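Local coordinates for haloacid dehalogenase domain protein hydrolase (Planctomyces limnophilus, PDB 4OVY), which probably acts as a metal-dependent hydrolase of the haloacid dehalogenase superfamily, possibly a phosphatase, and holds a calcium ion in the crystal, at residues N117-W122 / I165-P170; T157-G162 / Y176-E181; I184-K189 / N208-Q213. All coordinates share one frame; numbering follows the deposited sequence.

Contact 1. Residues N117-W122 / I165-P170; sequences NIVTEW and IEFMRP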
loop_
_atom_site.group_PDB
_atom_site.type_symbol
_atom_site.label_atom_id
_atom_site.label_comp_id
_atom_site.label_asym_id
_atom_site.label_seq_id
_atom_site.Cartn_x
_atom_site.Cartn_y
_atom_site.Cartn_z
ATOM N N ASN A 117 9.031 -10.930 -15.256
ATOM C CA ASN A 117 9.776 -11.185 -16.502
ATOM C C ASN A 117 8.868 -11.539 -17.678
ATOM O O ASN A 117 9.087 -11.096 -18.801
ATOM C CB ASN A 117 10.814 -12.293 -16.296
ATOM C CG ASN A 117 11.966 -11.865 -15.400
ATOM O OD1 ASN A 117 12.209 -10.672 -15.194
ATOM N ND2 ASN A 117 12.691 -12.846 -14.864
ATOM N N ILE A 118 7.847 -12.345 -17.409
ATOM C CA ILE A 118 6.858 -12.714 -18.413
ATOM C C ILE A 118 6.085 -11.489 -18.916
ATOM O O ILE A 118 5.937 -11.295 -20.124
ATOM C CB ILE A 118 5.900 -13.806 -17.868
ATOM C CG1 ILE A 118 6.643 -15.144 -17.837
ATOM C CG2 ILE A 118 4.644 -13.926 -18.725
ATOM C CD1 ILE A 118 5.959 -16.235 -17.045
ATOM N N VAL A 119 5.596 -10.674 -17.991
ATOM C CA VAL A 119 4.896 -9.439 -18.346
ATOM C C VAL A 119 5.794 -8.488 -19.150
ATOM O O VAL A 119 5.372 -7.927 -20.159
ATOM C CB VAL A 119 4.378 -8.709 -17.087
ATOM C CG1 VAL A 119 3.890 -7.306 -17.432
ATOM C CG2 VAL A 119 3.261 -9.510 -16.431
ATOM N N THR A 120 7.020 -8.305 -18.689
ATOM C CA THR A 120 7.961 -7.373 -19.329
ATOM C C THR A 120 8.290 -7.784 -20.760
ATOM O O THR A 120 8.320 -6.953 -21.668
ATOM C CB THR A 120 9.244 -7.257 -18.494
ATOM O OG1 THR A 120 8.908 -6.678 -17.228
ATOM C CG2 THR A 120 10.291 -6.388 -19.196
ATOM N N GLU A 121 8.529 -9.072 -20.962
ATOM C CA GLU A 121 8.790 -9.582 -22.288
ATOM C C GLU A 121 7.566 -9.457 -23.193
ATOM O O GLU A 121 7.693 -9.064 -24.345
ATOM C CB GLU A 121 9.293 -11.019 -22.215
ATOM C CG GLU A 121 10.697 -11.114 -21.642
ATOM C CD GLU A 121 11.716 -10.367 -22.487
ATOM O OE1 GLU A 121 12.153 -10.925 -23.520
ATOM O OE2 GLU A 121 12.068 -9.220 -22.117
ATOM N N TRP A 122 6.382 -9.751 -22.669
ATOM C CA TRP A 122 5.171 -9.623 -23.471
ATOM C C TRP A 122 4.916 -8.173 -23.871
ATOM O O TRP A 122 4.635 -7.885 -25.032
ATOM C CB TRP A 122 3.946 -10.160 -22.730
ATOM C CG TRP A 122 2.720 -10.088 -23.576
ATOM C CD1 TRP A 122 2.307 -11.011 -24.491
ATOM C CD2 TRP A 122 1.763 -9.024 -23.617
ATOM N NE1 TRP A 122 1.143 -10.596 -25.086
ATOM C CE2 TRP A 122 0.792 -9.376 -24.576
ATOM C CE3 TRP A 122 1.630 -7.807 -22.938
ATOM C CZ2 TRP A 122 -0.305 -8.563 -24.866
ATOM C CZ3 TRP A 122 0.536 -6.995 -23.234
ATOM C CH2 TRP A 122 -0.411 -7.379 -24.188
ATOM N N ILE A 165 -2.328 -5.736 -10.308
ATOM C CA ILE A 165 -1.279 -4.874 -9.797
ATOM C C ILE A 165 0.083 -5.251 -10.408
ATOM O O ILE A 165 0.852 -4.377 -10.809
ATOM C CB ILE A 165 -1.301 -4.895 -8.247
ATOM C CG1 ILE A 165 -0.519 -3.738 -7.651
ATOM C CG2 ILE A 165 -0.798 -6.219 -7.689
ATOM C CD1 ILE A 165 -0.600 -3.703 -6.139
ATOM N N GLU A 166 0.338 -6.551 -10.547
ATOM C CA GLU A 166 1.617 -7.038 -11.057
ATOM C C GLU A 166 1.722 -7.027 -12.579
ATOM O O GLU A 166 2.815 -7.189 -13.133
ATOM C CB GLU A 166 1.917 -8.434 -10.495
ATOM C CG GLU A 166 2.036 -8.483 -8.970
ATOM C CD GLU A 166 2.957 -7.415 -8.376
ATOM O OE1 GLU A 166 3.960 -7.021 -9.019
ATOM O OE2 GLU A 166 2.688 -6.964 -7.241
ATOM N N PHE A 167 0.597 -6.831 -13.260
ATOM C CA PHE A 167 0.630 -6.548 -14.693
ATOM C C PHE A 167 1.120 -5.120 -14.968
ATOM O O PHE A 167 1.762 -4.878 -15.986
ATOM C CB PHE A 167 -0.742 -6.745 -15.332
ATOM C CG PHE A 167 -0.735 -6.553 -16.810
ATOM C CD1 PHE A 167 -0.155 -7.511 -17.638
ATOM C CD2 PHE A 167 -1.267 -5.401 -17.381
ATOM C CE1 PHE A 167 -0.125 -7.333 -19.008
ATOM C CE2 PHE A 167 -1.235 -5.217 -18.752
ATOM C CZ PHE A 167 -0.667 -6.185 -19.565
HETATM N N MSE A 168 0.794 -4.184 -14.078
HETATM C CA MSE A 168 1.116 -2.757 -14.300
HETATM C C MSE A 168 2.454 -2.356 -13.729
HETATM O O MSE A 168 3.156 -1.508 -14.296
HETATM C CB MSE A 168 0.028 -1.890 -13.666
HETATM C CG MSE A 168 -1.316 -2.099 -14.360
HETATM SE SE MSE A 168 -2.712 -1.002 -13.502
HETATM C CE MSE A 168 -2.906 -2.000 -11.819
ATOM N N ARG A 169 2.827 -2.956 -12.606
ATOM C CA ARG A 169 4.034 -2.541 -11.874
ATOM C C ARG A 169 5.361 -2.603 -12.631
ATOM O O ARG A 169 6.233 -1.779 -12.375
ATOM C CB ARG A 169 4.169 -3.303 -10.554
ATOM C CG ARG A 169 3.366 -2.682 -9.427
ATOM C CD ARG A 169 3.381 -3.545 -8.182
ATOM N NE ARG A 169 2.953 -2.793 -7.005
ATOM C CZ ARG A 169 2.655 -3.327 -5.826
ATOM N NH1 ARG A 169 2.693 -4.643 -5.632
ATOM N NH2 ARG A 169 2.323 -2.537 -4.825
ATOM N N PRO A 170 5.529 -3.571 -13.551
ATOM C CA PRO A 170 6.809 -3.643 -14.251
ATOM C C PRO A 170 7.168 -2.414 -15.106
ATOM O O PRO A 170 8.352 -2.159 -15.316
ATOM C CB PRO A 170 6.660 -4.886 -15.135
ATOM C CG PRO A 170 5.629 -5.718 -14.450
ATOM C CD PRO A 170 4.674 -4.737 -13.848
#
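V119 and W122 of helix 112-125 meet F167 of helix 165-168 and P170 just beyond it in the chain, an example of a small, mainly apolar contact of a helix with a short helical turn. Helix 112-125 belongs to the chain between strands 38-41 and 156-161, where HAD hydrolases of the C1 type carry their cap, so the seam probably joins cap to core. V119 does most of the work. Its CG1, anti to the backbone N (chi1 169°), comes within 3.5 Å of the carbonyl O of F167 and also rests on P170, 3.8 Å from CG. Both V119 methyls approach the same ring atom, CG1 and CG2 each 4.1 Å from F167 CD1. At its far end the ring meets the indole: W122 CZ3 lies in the phenyl plane, at the edge, 3.9 Å from F167 CZ. T120 OG1 touches P170 CB at 3.6 Å as a packing contact; its hydrogen bond goes to E116 O. Helix 55-67 completes the cluster: F59 packs against both W122 and F167, and D62 OD2 accepts a hydrogen bond from W122 NE1, while I165 and M168 turn to strand 183-195.

Contact 2. Residues T157-G162 / Y176-E181; sequences TFIVSG and YGIPPE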
loop_
_atom_site.group_PDB
_atom_site.type_symbol
_atom_site.label_atom_id
_atom_site.label_comp_id
_atom_site.label_asym_id
_atom_site.label_seq_id
_atom_site.Cartn_x
_atom_site.Cartn_y
_atom_site.Cartn_z
ATOM N N THR A 157 0.683 10.834 -7.071
ATOM C CA THR A 157 -0.194 10.267 -8.084
ATOM C C THR A 157 -0.229 8.750 -7.928
ATOM O O THR A 157 0.806 8.099 -8.035
ATOM C CB THR A 157 0.302 10.606 -9.506
ATOM O OG1 THR A 157 1.670 10.193 -9.651
ATOM C CG2 THR A 157 0.200 12.107 -9.779
ATOM N N PHE A 158 -1.414 8.203 -7.664
ATOM C CA PHE A 158 -1.612 6.758 -7.545
ATOM C C PHE A 158 -2.460 6.219 -8.702
ATOM O O PHE A 158 -3.372 6.894 -9.202
ATOM C CB PHE A 158 -2.372 6.420 -6.259
ATOM C CG PHE A 158 -1.556 6.494 -5.007
ATOM C CD1 PHE A 158 -1.242 7.726 -4.440
ATOM C CD2 PHE A 158 -1.162 5.333 -4.348
ATOM C CE1 PHE A 158 -0.518 7.793 -3.262
ATOM C CE2 PHE A 158 -0.439 5.401 -3.175
ATOM C CZ PHE A 158 -0.115 6.630 -2.631
ATOM N N ILE A 159 -2.182 4.983 -9.098
ATOM C CA ILE A 159 -3.115 4.222 -9.926
ATOM C C ILE A 159 -4.005 3.369 -9.022
ATOM O O ILE A 159 -3.523 2.749 -8.071
ATOM C CB ILE A 159 -2.377 3.325 -10.935
ATOM C CG1 ILE A 159 -1.781 4.184 -12.051
ATOM C CG2 ILE A 159 -3.312 2.285 -11.540
ATOM C CD1 ILE A 159 -0.800 3.431 -12.921
ATOM N N VAL A 160 -5.298 3.354 -9.335
ATOM C CA VAL A 160 -6.283 2.525 -8.653
ATOM C C VAL A 160 -7.110 1.838 -9.747
ATOM O O VAL A 160 -8.058 2.407 -10.276
ATOM C CB VAL A 160 -7.167 3.343 -7.694
ATOM C CG1 VAL A 160 -8.120 2.436 -6.921
ATOM C CG2 VAL A 160 -6.304 4.127 -6.709
ATOM N N SER A 161 -6.723 0.608 -10.081
ATOM C CA SER A 161 -7.242 -0.096 -11.258
ATOM C C SER A 161 -7.805 -1.463 -10.888
ATOM O O SER A 161 -7.384 -2.074 -9.913
ATOM C CB SER A 161 -6.126 -0.256 -12.293
ATOM O OG SER A 161 -6.472 -1.166 -13.326
ATOM N N GLY A 162 -8.764 -1.934 -11.677
ATOM C CA GLY A 162 -9.270 -3.299 -11.540
ATOM C C GLY A 162 -8.318 -4.338 -12.100
ATOM O O GLY A 162 -8.429 -5.521 -11.780
ATOM N N TYR A 176 4.498 6.145 -16.758
ATOM C CA TYR A 176 3.661 7.153 -16.090
ATOM C C TYR A 176 4.382 7.958 -15.014
ATOM O O TYR A 176 3.828 8.941 -14.511
ATOM C CB TYR A 176 2.454 6.481 -15.409
ATOM C CG TYR A 176 1.486 5.782 -16.332
ATOM C CD1 TYR A 176 1.032 6.389 -17.500
ATOM C CD2 TYR A 176 0.980 4.521 -16.013
ATOM C CE1 TYR A 176 0.124 5.754 -18.333
ATOM C CE2 TYR A 176 0.071 3.878 -16.843
ATOM C CZ TYR A 176 -0.355 4.497 -17.998
ATOM O OH TYR A 176 -1.258 3.871 -18.821
ATOM N N GLY A 177 5.584 7.535 -14.627
ATOM C CA GLY A 177 6.277 8.150 -13.496
ATOM C C GLY A 177 5.706 7.729 -12.155
ATOM O O GLY A 177 5.910 8.406 -11.156
ATOM N N ILE A 178 4.999 6.600 -12.125
ATOM C CA ILE A 178 4.345 6.138 -10.915
ATOM C C ILE A 178 5.049 4.880 -10.416
ATOM O O ILE A 178 5.033 3.846 -11.106
ATOM C CB ILE A 178 2.852 5.862 -11.176
ATOM C CG1 ILE A 178 2.156 7.166 -11.588
ATOM C CG2 ILE A 178 2.201 5.256 -9.940
ATOM C CD1 ILE A 178 0.720 6.995 -12.045
ATOM N N PRO A 179 5.677 4.956 -9.227
ATOM C CA PRO A 179 6.417 3.818 -8.697
ATOM C C PRO A 179 5.489 2.717 -8.186
ATOM O O PRO A 179 4.320 2.977 -7.938
ATOM C CB PRO A 179 7.194 4.430 -7.537
ATOM C CG PRO A 179 6.291 5.498 -7.029
ATOM C CD PRO A 179 5.616 6.059 -8.246
ATOM N N PRO A 180 6.013 1.495 -8.007
ATOM C CA PRO A 180 5.180 0.344 -7.634
ATOM C C PRO A 180 4.375 0.537 -6.354
ATOM O O PRO A 180 3.234 0.067 -6.277
ATOM C CB PRO A 180 6.189 -0.797 -7.475
ATOM C CG PRO A 180 7.383 -0.367 -8.237
ATOM C CD PRO A 180 7.426 1.121 -8.174
ATOM N N GLU A 181 4.946 1.238 -5.372
ATOM C CA GLU A 181 4.243 1.497 -4.107
ATOM C C GLU A 181 3.036 2.441 -4.246
ATOM O O GLU A 181 2.308 2.648 -3.279
ATOM C CB GLU A 181 5.210 1.986 -3.010
ATOM C CG GLU A 181 5.833 3.368 -3.220
ATOM C CD GLU A 181 7.105 3.361 -4.054
ATOM O OE1 GLU A 181 7.378 2.373 -4.791
ATOM O OE2 GLU A 181 7.840 4.368 -3.968
#
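I159 and I178 carry the apolar part of this contact, in which the loop closing a beta-alpha-beta crossover folds back over the strand that began it. Strand 156-161 leads into helices 165-168 and 172-176, and residues 177-181, a loop that ends in a 3-10 turn, then return the chain to strand 183-195, its parallel neighbour in the sheet. I178 CD1 lies 3.8 Å from I159 CG1, the two side chains crossing obliquely. Further along the same isoleucine, I159 CD1 reaches the tyrosine ring, 3.7 Å from Y176 CD2 and slightly farther from CE2, with the two side chains at about a right angle. I159 CD1 thus touches both Y176 and I178 CD1.

A second group of contacts sets carbon against oxygen. I178 crosses T157 obliquely, its CG1 3.6 Å from T157 OG1 and its CG2 3.7 Å from T157 O. With chi1 at 54°, OG1 stands between the backbone N and the carbonyl carbon; its hydrogen bond is made with R151 NH2 of helix 141-152. The CB of F158 points away from residues 176-181, yet its ring end returns to them, CE2 3.9 Å from E181 O in the 3-10 turn.

The polar groups look outward from the pair. R151 NH2 also bonds Y176 O, which ties the helix end to the same arginine that holds T157. Y176 OH makes a weak hydrogen bond to N43 OD1, and the carboxylate of E181 forms salt bridges with K156 and R226 of the second subunit.

The chemistry is therefore that of a buried hydrophobic core: shape and dispersion join loop to strand, whereas the polar ends turn to R151 and N43, and the E181 carboxylate to the second subunit.

Contact 3. Residues I184-K189 / N208-Q213; sequences IGSSVK and NFIDDQ. With EDO (1,2-ethanediol), chain D; EDO (1,2-ethanediol), chain I; EDO (1,2-ethanediol), chain H.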
loop_
_atom_site.group_PDB
_atom_site.type_symbol
_atom_site.label_atom_id
_atom_site.label_comp_id
_atom_site.label_asym_id
_atom_site.label_seq_id
_atom_site.Cartn_x
_atom_site.Cartn_y
_atom_site.Cartn_z
ATOM N N ILE A 184 -2.206 0.517 -7.154
ATOM C CA ILE A 184 -3.182 -0.294 -6.447
ATOM C C ILE A 184 -3.982 -1.026 -7.508
ATOM O O ILE A 184 -4.426 -0.426 -8.491
ATOM C CB ILE A 184 -4.105 0.579 -5.578
ATOM C CG1 ILE A 184 -3.299 1.246 -4.465
ATOM C CG2 ILE A 184 -5.240 -0.232 -4.971
ATOM C CD1 ILE A 184 -4.054 2.347 -3.746
ATOM N N GLY A 185 -4.148 -2.328 -7.322
ATOM C CA GLY A 185 -4.824 -3.143 -8.309
ATOM C C GLY A 185 -5.374 -4.424 -7.715
ATOM O O GLY A 185 -5.359 -4.622 -6.497
ATOM N N SER A 186 -5.863 -5.290 -8.583
ATOM C CA SER A 186 -6.314 -6.611 -8.151
ATOM C C SER A 186 -5.091 -7.509 -7.970
ATOM O O SER A 186 -4.055 -7.288 -8.592
ATOM C CB SER A 186 -7.274 -7.214 -9.171
ATOM O OG SER A 186 -8.451 -6.437 -9.281
ATOM N N SER A 187 -5.212 -8.523 -7.124
ATOM C CA SER A 187 -4.065 -9.364 -6.792
ATOM C C SER A 187 -4.454 -10.792 -6.393
ATOM O O SER A 187 -5.594 -11.062 -6.006
ATOM C CB SER A 187 -3.254 -8.711 -5.660
ATOM O OG SER A 187 -4.051 -8.498 -4.498
ATOM N N VAL A 188 -3.487 -11.695 -6.526
ATOM C CA VAL A 188 -3.557 -13.033 -5.932
ATOM C C VAL A 188 -2.749 -13.041 -4.647
ATOM O O VAL A 188 -1.936 -12.137 -4.405
ATOM C CB VAL A 188 -3.001 -14.128 -6.869
ATOM C CG1 VAL A 188 -3.773 -14.146 -8.178
ATOM C CG2 VAL A 188 -1.496 -13.958 -7.121
ATOM N N LYS A 189 -2.962 -14.064 -3.826
ATOM C CA LYS A 189 -2.189 -14.227 -2.611
ATOM C C LYS A 189 -0.770 -14.689 -2.929
ATOM O O LYS A 189 -0.521 -15.327 -3.956
ATOM C CB LYS A 189 -2.864 -15.210 -1.655
ATOM C CG LYS A 189 -4.174 -14.696 -1.080
ATOM C CD LYS A 189 -4.655 -15.582 0.054
ATOM C CE LYS A 189 -6.093 -15.271 0.433
ATOM N NZ LYS A 189 -6.231 -13.888 0.947
ATOM N N ASN A 208 -6.604 -12.559 -3.790
ATOM C CA ASN A 208 -6.368 -11.709 -2.637
ATOM C C ASN A 208 -7.368 -10.559 -2.610
ATOM O O ASN A 208 -8.015 -10.316 -1.592
ATOM C CB ASN A 208 -4.934 -11.172 -2.658
ATOM C CG ASN A 208 -4.610 -10.339 -1.435
ATOM O OD1 ASN A 208 -4.916 -10.734 -0.319
ATOM N ND2 ASN A 208 -3.990 -9.182 -1.640
ATOM N N PHE A 209 -7.492 -9.853 -3.727
ATOM C CA PHE A 209 -8.317 -8.657 -3.776
ATOM C C PHE A 209 -8.690 -8.277 -5.202
ATOM O O PHE A 209 -7.865 -8.377 -6.106
ATOM C CB PHE A 209 -7.580 -7.499 -3.101
ATOM C CG PHE A 209 -8.421 -6.276 -2.905
ATOM C CD1 PHE A 209 -9.402 -6.246 -1.918
ATOM C CD2 PHE A 209 -8.235 -5.151 -3.702
ATOM C CE1 PHE A 209 -10.181 -5.115 -1.736
ATOM C CE2 PHE A 209 -9.013 -4.020 -3.520
ATOM C CZ PHE A 209 -9.983 -4.003 -2.538
ATOM N N ILE A 210 -9.946 -7.849 -5.377
ATOM C CA ILE A 210 -10.456 -7.335 -6.636
ATOM C C ILE A 210 -10.757 -5.848 -6.450
ATOM O O ILE A 210 -11.665 -5.467 -5.704
ATOM C CB ILE A 210 -11.736 -8.084 -7.083
ATOM C CG1 ILE A 210 -11.463 -9.586 -7.220
ATOM C CG2 ILE A 210 -12.277 -7.508 -8.385
ATOM C CD1 ILE A 210 -10.305 -9.948 -8.136
ATOM N N ASP A 211 -9.992 -5.017 -7.151
ATOM C CA ASP A 211 -9.990 -3.569 -6.954
ATOM C C ASP A 211 -10.864 -2.852 -7.989
ATOM O O ASP A 211 -10.371 -2.046 -8.795
ATOM C CB ASP A 211 -8.546 -3.065 -7.048
ATOM C CG ASP A 211 -8.416 -1.584 -6.735
ATOM O OD1 ASP A 211 -8.960 -1.153 -5.698
ATOM O OD2 ASP A 211 -7.747 -0.865 -7.520
ATOM N N ASP A 212 -12.163 -3.137 -7.960
ATOM C CA ASP A 212 -13.100 -2.506 -8.888
ATOM C C ASP A 212 -14.420 -2.180 -8.201
ATOM O O ASP A 212 -14.759 -2.775 -7.169
ATOM C CB ASP A 212 -13.333 -3.409 -10.101
ATOM C CG ASP A 212 -13.844 -2.645 -11.335
ATOM O OD1 ASP A 212 -13.784 -1.396 -11.375
ATOM O OD2 ASP A 212 -14.307 -3.313 -12.276
ATOM N N GLN A 213 -15.146 -1.223 -8.778
ATOM C CA GLN A 213 -16.448 -0.786 -8.264
ATOM C C GLN A 213 -16.309 -0.369 -6.794
ATOM O O GLN A 213 -15.436 0.436 -6.474
ATOM C CB GLN A 213 -17.509 -1.881 -8.482
ATOM C CG GLN A 213 -17.574 -2.397 -9.907
ATOM C CD GLN A 213 -18.471 -3.609 -10.032
ATOM O OE1 GLN A 213 -19.681 -3.527 -9.817
ATOM N NE2 GLN A 213 -17.884 -4.741 -10.383
HETATM C C1 EDO D . -4.680 -3.672 -3.573
HETATM O O1 EDO D . -3.588 -3.182 -4.366
HETATM C C2 EDO D . -4.504 -5.156 -3.241
HETATM O O2 EDO D . -4.412 -5.954 -4.425
HETATM C C1 EDO I . -2.054 -7.757 0.802
HETATM O O1 EDO I . -2.849 -6.951 -0.082
HETATM C C2 EDO I . -2.317 -7.332 2.227
HETATM O O2 EDO I . -3.732 -7.282 2.436
HETATM C C1 EDO H . -9.766 -3.890 -15.966
HETATM O O1 EDO H . -9.687 -2.455 -15.989
HETATM C C2 EDO H . -11.137 -4.334 -15.469
HETATM O O2 EDO H . -11.545 -3.520 -14.361
HETATM O O HOH W 1 -4.134 -11.692 2.177
#
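S187 faces both N208 and F209 across an antiparallel pair of strands, the definition of a classic beta bulge. S187 O accepts two N-H groups from the same face of its carbonyl plane, N208 N at 2.9 Å and F209 N at 3.2 Å. The return bond is shorter, S187 N to F209 O at 2.8 Å, and lies in the carbonyl plane. Side chains extend the pairing. S187 OG, between its backbone N and carbonyl carbon (chi1 58°), accepts N208 ND2 at 2.9 Å, close to the amide plane. One residue along, S186 OG takes D211 N at 3.0 Å in a nearly straight bond (169°), which carries the pairing past the end of strand 207-209.

In the next shell, S187 OG donates to O2 of an ethanediol at 2.6 Å, and the same O2 bonds G185 O; the diol probably came from the crystallisation liquor. A water donates to N208 OD1 and accepts a weak bond from K189 NZ. S186 OG in turn donates to G162 O, so the serine that holds D211 is itself held where the chain turns after strand 156-161. Q222 of the second subunit bonds V188 O.

Both serine hydroxyls act as donor and acceptor at once, so the bulged pairing is held by directional hydrogen bonds from main chain and side chains, with the diol taking one partner role beside S187 in the crystal.

In the fold
Contact 2 is core, and contact 3 is also largely buried although N208, F209 and K189 are partly exposed; contact 1 is only partly buried and lies where the probable cap meets the core. Contacts 2 and 3 share one sheet, since strands 156-161 and 183-195 are parallel neighbours in it, joined by I159 O and I184 N. Contact 1 borrows its second segment from the crossover between those strands: R169 NE bonds P180 O, and I165 N bonds S186 O. Chemistry follows place: the two contacts packing helix or loop are mainly apolar, whereas the antiparallel strand pairing is held by hydrogen bonds. All three also touch the second subunit.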